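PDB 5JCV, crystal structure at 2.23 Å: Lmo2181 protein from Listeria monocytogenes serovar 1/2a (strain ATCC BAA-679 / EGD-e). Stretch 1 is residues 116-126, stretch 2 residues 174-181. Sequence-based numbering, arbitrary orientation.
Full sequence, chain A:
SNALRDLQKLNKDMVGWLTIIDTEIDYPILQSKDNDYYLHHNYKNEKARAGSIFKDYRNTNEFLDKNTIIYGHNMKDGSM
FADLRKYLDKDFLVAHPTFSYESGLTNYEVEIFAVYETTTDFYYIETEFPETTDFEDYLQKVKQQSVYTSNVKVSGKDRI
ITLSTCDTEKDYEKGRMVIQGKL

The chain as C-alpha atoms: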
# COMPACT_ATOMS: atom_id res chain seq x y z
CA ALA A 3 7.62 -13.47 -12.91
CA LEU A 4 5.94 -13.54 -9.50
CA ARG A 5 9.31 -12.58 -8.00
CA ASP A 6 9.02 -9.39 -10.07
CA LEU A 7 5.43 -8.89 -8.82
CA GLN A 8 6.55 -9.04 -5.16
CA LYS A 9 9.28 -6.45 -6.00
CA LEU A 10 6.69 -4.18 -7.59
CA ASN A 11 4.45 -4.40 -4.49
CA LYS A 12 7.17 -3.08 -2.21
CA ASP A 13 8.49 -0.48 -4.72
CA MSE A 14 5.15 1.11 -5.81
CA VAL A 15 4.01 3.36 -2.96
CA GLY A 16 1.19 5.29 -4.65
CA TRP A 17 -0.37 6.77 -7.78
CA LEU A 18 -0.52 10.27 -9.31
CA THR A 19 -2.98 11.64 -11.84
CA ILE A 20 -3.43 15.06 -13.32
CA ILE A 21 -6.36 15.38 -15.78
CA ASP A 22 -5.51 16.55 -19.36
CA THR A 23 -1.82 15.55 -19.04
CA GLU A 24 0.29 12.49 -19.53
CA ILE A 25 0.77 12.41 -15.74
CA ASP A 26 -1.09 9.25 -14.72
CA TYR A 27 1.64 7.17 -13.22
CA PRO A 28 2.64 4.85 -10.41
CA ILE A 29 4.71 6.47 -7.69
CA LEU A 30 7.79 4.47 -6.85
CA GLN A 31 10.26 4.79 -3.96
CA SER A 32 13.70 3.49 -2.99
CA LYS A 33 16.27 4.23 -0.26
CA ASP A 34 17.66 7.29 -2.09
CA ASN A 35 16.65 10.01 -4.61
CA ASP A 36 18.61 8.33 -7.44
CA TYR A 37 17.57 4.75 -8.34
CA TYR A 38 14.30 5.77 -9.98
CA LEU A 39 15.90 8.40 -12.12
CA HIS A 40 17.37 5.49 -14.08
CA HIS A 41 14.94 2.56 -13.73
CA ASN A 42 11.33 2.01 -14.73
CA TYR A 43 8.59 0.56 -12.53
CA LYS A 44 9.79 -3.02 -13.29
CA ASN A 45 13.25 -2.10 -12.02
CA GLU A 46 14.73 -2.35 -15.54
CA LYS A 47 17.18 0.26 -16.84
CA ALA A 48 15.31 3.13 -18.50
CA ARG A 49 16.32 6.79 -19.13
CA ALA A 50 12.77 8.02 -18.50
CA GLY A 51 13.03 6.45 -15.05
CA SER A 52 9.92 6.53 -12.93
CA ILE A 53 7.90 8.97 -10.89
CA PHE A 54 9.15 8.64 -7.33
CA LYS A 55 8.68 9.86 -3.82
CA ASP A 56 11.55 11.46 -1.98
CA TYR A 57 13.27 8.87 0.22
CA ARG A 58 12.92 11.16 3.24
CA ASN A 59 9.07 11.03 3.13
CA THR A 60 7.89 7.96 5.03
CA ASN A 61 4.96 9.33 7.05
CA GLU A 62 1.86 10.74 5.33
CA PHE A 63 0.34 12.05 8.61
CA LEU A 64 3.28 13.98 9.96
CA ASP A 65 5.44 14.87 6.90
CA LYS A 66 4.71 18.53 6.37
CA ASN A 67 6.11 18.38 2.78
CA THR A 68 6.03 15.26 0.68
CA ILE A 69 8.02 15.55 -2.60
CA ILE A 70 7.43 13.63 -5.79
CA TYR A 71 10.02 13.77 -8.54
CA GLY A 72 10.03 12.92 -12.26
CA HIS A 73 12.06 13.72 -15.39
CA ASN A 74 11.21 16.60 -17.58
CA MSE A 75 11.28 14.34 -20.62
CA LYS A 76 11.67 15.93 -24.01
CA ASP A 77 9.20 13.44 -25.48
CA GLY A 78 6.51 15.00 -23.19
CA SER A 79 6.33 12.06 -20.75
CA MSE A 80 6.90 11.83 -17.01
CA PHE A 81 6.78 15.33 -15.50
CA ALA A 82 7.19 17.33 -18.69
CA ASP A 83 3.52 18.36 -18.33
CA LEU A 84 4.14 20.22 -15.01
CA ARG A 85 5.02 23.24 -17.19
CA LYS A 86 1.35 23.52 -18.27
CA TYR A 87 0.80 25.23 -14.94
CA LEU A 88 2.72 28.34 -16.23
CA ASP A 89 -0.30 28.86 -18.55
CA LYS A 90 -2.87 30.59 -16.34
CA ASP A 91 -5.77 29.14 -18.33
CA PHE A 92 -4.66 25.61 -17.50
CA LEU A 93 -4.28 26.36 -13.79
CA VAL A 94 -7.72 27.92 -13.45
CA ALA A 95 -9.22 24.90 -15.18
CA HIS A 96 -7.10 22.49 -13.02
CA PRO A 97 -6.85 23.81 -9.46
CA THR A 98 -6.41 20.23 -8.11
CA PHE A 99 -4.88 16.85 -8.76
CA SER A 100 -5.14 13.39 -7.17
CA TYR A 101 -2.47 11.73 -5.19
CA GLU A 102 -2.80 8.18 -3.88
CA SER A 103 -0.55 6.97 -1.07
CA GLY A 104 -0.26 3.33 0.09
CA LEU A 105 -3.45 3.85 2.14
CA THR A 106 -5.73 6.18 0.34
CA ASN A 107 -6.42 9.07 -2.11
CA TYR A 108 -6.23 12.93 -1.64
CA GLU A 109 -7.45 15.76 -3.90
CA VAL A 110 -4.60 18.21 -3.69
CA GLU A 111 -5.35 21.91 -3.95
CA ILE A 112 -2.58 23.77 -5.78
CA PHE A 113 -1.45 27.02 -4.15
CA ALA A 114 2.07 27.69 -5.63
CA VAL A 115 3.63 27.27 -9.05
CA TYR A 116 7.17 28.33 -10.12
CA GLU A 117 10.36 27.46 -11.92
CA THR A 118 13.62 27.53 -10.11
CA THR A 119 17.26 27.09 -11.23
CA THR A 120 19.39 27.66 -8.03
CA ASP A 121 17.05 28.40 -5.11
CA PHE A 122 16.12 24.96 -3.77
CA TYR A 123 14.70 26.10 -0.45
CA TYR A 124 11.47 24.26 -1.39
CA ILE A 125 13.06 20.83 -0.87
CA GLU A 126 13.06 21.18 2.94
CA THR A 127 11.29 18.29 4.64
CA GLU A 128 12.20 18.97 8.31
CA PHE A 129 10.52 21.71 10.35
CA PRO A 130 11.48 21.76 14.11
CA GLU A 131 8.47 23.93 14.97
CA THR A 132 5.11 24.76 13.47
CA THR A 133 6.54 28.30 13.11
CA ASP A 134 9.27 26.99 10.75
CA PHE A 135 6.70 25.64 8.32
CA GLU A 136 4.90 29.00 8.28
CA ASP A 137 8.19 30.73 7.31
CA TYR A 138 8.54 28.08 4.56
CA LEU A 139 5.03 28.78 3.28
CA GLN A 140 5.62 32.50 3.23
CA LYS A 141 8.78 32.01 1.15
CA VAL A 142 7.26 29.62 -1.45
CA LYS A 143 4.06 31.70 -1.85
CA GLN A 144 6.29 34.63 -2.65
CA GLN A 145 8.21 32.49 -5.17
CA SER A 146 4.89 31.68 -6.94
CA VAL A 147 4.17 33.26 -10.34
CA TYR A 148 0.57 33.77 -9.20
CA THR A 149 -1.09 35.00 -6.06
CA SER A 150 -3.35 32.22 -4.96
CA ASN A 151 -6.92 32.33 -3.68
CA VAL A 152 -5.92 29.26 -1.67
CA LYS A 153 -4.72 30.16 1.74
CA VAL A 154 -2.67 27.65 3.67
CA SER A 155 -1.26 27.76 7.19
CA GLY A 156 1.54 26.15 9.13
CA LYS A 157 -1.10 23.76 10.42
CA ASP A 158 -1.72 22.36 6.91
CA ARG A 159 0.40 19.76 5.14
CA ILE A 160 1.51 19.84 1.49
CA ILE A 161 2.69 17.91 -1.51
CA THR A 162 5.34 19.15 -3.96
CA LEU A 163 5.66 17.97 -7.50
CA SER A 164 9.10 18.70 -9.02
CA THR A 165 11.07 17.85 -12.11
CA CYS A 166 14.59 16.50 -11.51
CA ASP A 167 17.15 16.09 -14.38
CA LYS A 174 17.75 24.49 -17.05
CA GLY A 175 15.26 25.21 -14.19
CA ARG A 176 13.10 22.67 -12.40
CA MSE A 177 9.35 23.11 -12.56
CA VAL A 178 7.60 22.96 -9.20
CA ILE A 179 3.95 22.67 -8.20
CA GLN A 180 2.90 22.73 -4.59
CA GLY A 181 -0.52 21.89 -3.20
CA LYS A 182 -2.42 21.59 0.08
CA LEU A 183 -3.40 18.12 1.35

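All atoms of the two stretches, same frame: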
# COMPACT_ATOMS: atom_id res chain seq x y z
N TYR A 116 6.01 27.54 -9.67
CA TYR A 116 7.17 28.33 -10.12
C TYR A 116 8.22 27.45 -10.76
O TYR A 116 8.18 26.22 -10.62
CB TYR A 116 7.81 29.12 -8.96
CG TYR A 116 8.01 28.31 -7.71
CD1 TYR A 116 9.18 27.62 -7.49
CD2 TYR A 116 6.98 28.19 -6.74
CE1 TYR A 116 9.37 26.86 -6.34
CE2 TYR A 116 7.14 27.43 -5.60
CZ TYR A 116 8.34 26.76 -5.42
OH TYR A 116 8.54 26.02 -4.32
N GLU A 117 9.14 28.10 -11.46
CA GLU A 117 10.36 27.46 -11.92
C GLU A 117 11.44 27.94 -11.01
O GLU A 117 11.40 29.09 -10.52
CB GLU A 117 10.77 27.94 -13.31
CG GLU A 117 9.88 27.47 -14.43
CD GLU A 117 10.23 28.14 -15.75
OE1 GLU A 117 9.94 29.37 -15.94
OE2 GLU A 117 10.79 27.41 -16.59
N THR A 118 12.46 27.12 -10.87
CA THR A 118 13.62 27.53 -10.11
C THR A 118 14.86 26.80 -10.60
O THR A 118 14.81 25.58 -10.83
CB THR A 118 13.42 27.18 -8.64
OG1 THR A 118 14.57 27.61 -7.89
CG2 THR A 118 13.21 25.66 -8.49
N THR A 119 15.95 27.56 -10.71
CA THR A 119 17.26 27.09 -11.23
C THR A 119 18.30 26.83 -10.10
O THR A 119 19.03 25.84 -10.14
CB THR A 119 17.81 28.13 -12.24
OG1 THR A 119 17.49 29.45 -11.78
CG2 THR A 119 17.18 27.98 -13.61
N THR A 120 18.36 27.72 -9.10
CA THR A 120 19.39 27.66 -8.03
C THR A 120 18.87 27.83 -6.58
O THR A 120 19.60 27.68 -5.60
CB THR A 120 20.47 28.76 -8.27
OG1 THR A 120 19.87 30.07 -8.22
CG2 THR A 120 21.18 28.54 -9.60
N ASP A 121 17.62 28.21 -6.42
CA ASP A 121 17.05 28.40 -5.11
C ASP A 121 16.17 27.19 -4.80
O ASP A 121 15.03 27.11 -5.28
CB ASP A 121 16.23 29.65 -5.12
CG ASP A 121 15.53 29.88 -3.82
OD1 ASP A 121 14.70 30.81 -3.82
OD2 ASP A 121 15.81 29.14 -2.83
N PHE A 122 16.73 26.26 -4.04
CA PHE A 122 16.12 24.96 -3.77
C PHE A 122 15.57 24.87 -2.34
O PHE A 122 15.41 23.80 -1.77
CB PHE A 122 17.14 23.81 -4.02
CG PHE A 122 17.44 23.52 -5.49
CD1 PHE A 122 16.68 24.06 -6.54
CD2 PHE A 122 18.49 22.67 -5.82
CE1 PHE A 122 16.98 23.75 -7.88
CE2 PHE A 122 18.79 22.38 -7.14
CZ PHE A 122 18.02 22.91 -8.17
N TYR A 123 15.29 26.02 -1.76
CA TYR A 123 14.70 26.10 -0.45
C TYR A 123 13.48 25.15 -0.31
O TYR A 123 13.28 24.49 0.72
CB TYR A 123 14.30 27.55 -0.24
CG TYR A 123 13.76 27.81 1.12
CD1 TYR A 123 14.62 28.04 2.19
CD2 TYR A 123 12.38 27.80 1.35
CE1 TYR A 123 14.14 28.28 3.46
CE2 TYR A 123 11.90 28.04 2.63
CZ TYR A 123 12.79 28.28 3.68
OH TYR A 123 12.35 28.53 4.95
N TYR A 124 12.69 25.06 -1.37
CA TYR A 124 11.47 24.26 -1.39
C TYR A 124 11.66 22.78 -1.06
O TYR A 124 10.66 22.09 -0.78
CB TYR A 124 10.79 24.37 -2.77
CG TYR A 124 11.37 23.49 -3.86
CD1 TYR A 124 10.87 22.23 -4.07
CD2 TYR A 124 12.41 23.92 -4.66
CE1 TYR A 124 11.36 21.42 -5.07
CE2 TYR A 124 12.91 23.12 -5.69
CZ TYR A 124 12.38 21.86 -5.87
OH TYR A 124 12.84 20.99 -6.85
N ILE A 125 12.89 22.27 -1.11
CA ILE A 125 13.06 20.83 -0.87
C ILE A 125 13.21 20.48 0.62
O ILE A 125 13.53 19.33 0.94
CB ILE A 125 14.27 20.24 -1.62
CG1 ILE A 125 15.60 20.62 -0.93
CG2 ILE A 125 14.22 20.64 -3.07
CD1 ILE A 125 16.84 19.93 -1.47
N GLU A 126 13.04 21.46 1.51
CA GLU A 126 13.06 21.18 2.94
C GLU A 126 11.92 20.25 3.32
O GLU A 126 10.75 20.47 2.93
CB GLU A 126 12.94 22.47 3.72
CG GLU A 126 13.20 22.30 5.20
CD GLU A 126 13.44 23.62 5.88
OE1 GLU A 126 13.94 24.55 5.19
OE2 GLU A 126 13.12 23.74 7.08
N LYS A 174 16.85 23.94 -18.06
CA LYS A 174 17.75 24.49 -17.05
C LYS A 174 17.09 24.46 -15.62
O LYS A 174 17.60 23.82 -14.69
CB LYS A 174 18.14 25.93 -17.47
CG LYS A 174 19.61 26.30 -17.25
CD LYS A 174 20.05 26.13 -15.79
CE LYS A 174 21.30 26.94 -15.48
NZ LYS A 174 21.96 26.57 -14.18
N GLY A 175 15.98 25.18 -15.46
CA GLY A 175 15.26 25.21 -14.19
C GLY A 175 14.36 23.98 -14.01
O GLY A 175 13.90 23.39 -14.97
N ARG A 176 14.17 23.59 -12.76
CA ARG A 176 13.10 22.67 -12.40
C ARG A 176 11.76 23.39 -12.40
O ARG A 176 11.70 24.59 -12.16
CB ARG A 176 13.33 22.13 -11.01
CG ARG A 176 14.63 21.37 -10.87
CD ARG A 176 14.75 20.97 -9.42
NE ARG A 176 15.92 20.13 -9.20
CZ ARG A 176 16.23 19.57 -8.04
NH1 ARG A 176 15.46 19.76 -6.96
NH2 ARG A 176 17.32 18.83 -7.96
N MSE A 177 10.72 22.64 -12.68
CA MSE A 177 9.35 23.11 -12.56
C MSE A 177 8.80 22.54 -11.27
O MSE A 177 9.04 21.40 -10.92
CB MSE A 177 8.63 22.63 -13.82
CG MSE A 177 7.19 23.07 -13.81
SE MSE A 177 7.19 25.01 -14.15
CE MSE A 177 5.59 25.32 -13.11
N VAL A 178 8.06 23.35 -10.53
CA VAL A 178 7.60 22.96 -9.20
C VAL A 178 6.14 23.35 -9.03
O VAL A 178 5.77 24.46 -9.35
CB VAL A 178 8.41 23.63 -8.08
CG1 VAL A 178 7.86 23.18 -6.73
CG2 VAL A 178 9.87 23.28 -8.20
N ILE A 179 5.35 22.43 -8.52
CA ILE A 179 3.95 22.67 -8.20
C ILE A 179 3.79 22.24 -6.76
O ILE A 179 4.26 21.16 -6.39
CB ILE A 179 3.05 21.75 -9.06
CG1 ILE A 179 3.33 22.02 -10.53
CG2 ILE A 179 1.58 21.93 -8.77
CD1 ILE A 179 2.96 23.41 -10.95
N GLN A 180 3.19 23.09 -5.95
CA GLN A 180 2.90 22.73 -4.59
C GLN A 180 1.40 22.89 -4.21
O GLN A 180 0.73 23.85 -4.61
CB GLN A 180 3.77 23.55 -3.68
CG GLN A 180 5.23 23.32 -3.95
CD GLN A 180 6.06 24.10 -2.99
OE1 GLN A 180 6.08 25.32 -3.07
NE2 GLN A 180 6.73 23.40 -2.05
N GLY A 181 0.89 21.92 -3.49
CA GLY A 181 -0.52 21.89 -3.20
C GLY A 181 -0.80 21.49 -1.76
O GLY A 181 0.01 20.80 -1.14

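The most distinctive element of this contact is an arginine whose guanidinium lies flat on an aromatic ring and meets a phenol oxygen at its edge, both partners coming from the segment that follows the neighbouring strand. The guanidinium of Arg176 lies on the ring of Phe122, with centres 4.1 Å apart and planes inclined by only 17°; Arg176 CZ sits over the ring face, 25° off the normal through the centroid, so the arrangement is both a stack and a cation-pi interaction. A planar cation placed this way leaves its N-H groups pointing outward in its own plane, free to seek acceptors at the edge. One finds such a partner here: Arg176 NH1 donates to Tyr124 OH at 2.9 Å, with an N-H...O angle of 163°. An extended side chain, chi2 to chi4 all near 180°, carries the charge out to this site.

The example illustrates a general principle: antiparallel pairing fixes the register, and side chains on one face also meet residues that follow the strand. Strand 116-118 runs against strand 176-181, their directions 142° apart. Tyr116 and Val178 form a hydrogen-bonded pair, with Tyr116 N to Val178 O at 3.1 Å and Val178 N to Tyr116 O at 2.9 Å. Two residues further along, the pattern repeats: Thr118 N meets Arg176 O at 2.9 Å, and Arg176 N meets Thr118 O at 2.8 Å. Between them lies the non-hydrogen-bonded pair Glu117 and Met177, where the chains approach to 4.5 Å between Glu117 CA and Met177 CA, and a CA-H...O contact brings Glu117 CA within 3.2 Å of Arg176 O. Their side chains share the other face, the selenomethionine SE of Met177 lying 3.7 Å from Glu117 CG.

Tyr116, Thr118, Arg176 and Val178 place their side chains on the same face, and Val178 is its apolar hub. Its CB lies over the Tyr116 ring, 4.2 Å from the centroid, while its CG2 lies over the Tyr124 ring, 3.9 Å from that centroid. One branched aliphatic residue thus makes CH-pi contacts with two tyrosines, one from the strand and one from the 3-10 segment. The phenol of Tyr116 reaches further, past its bridge partner, and donates from OH to Gln180 OE1 at 2.8 Å; this acceptor sits near the ring plane, at the edge.

The loop between strand and 3-10 segment has its own ties. Thr118 OG1 donates to Asp121 O at 2.7 Å, linking the strand's last residue to the loop, and Ile125 N donates to Phe122 O at 3.0 Å in the turn that contains Tyr124; Phe122 and Tyr124 both reach Arg176. Beyond the bridges, the chains remain close: Thr119 CG2 packs 3.4 Å from Gly175 CA. An ideal CB on this glycine would point toward the other stretch and fall a tight 3.2 Å from Thr119 CG2, so the bare CA leaves room for this close passage.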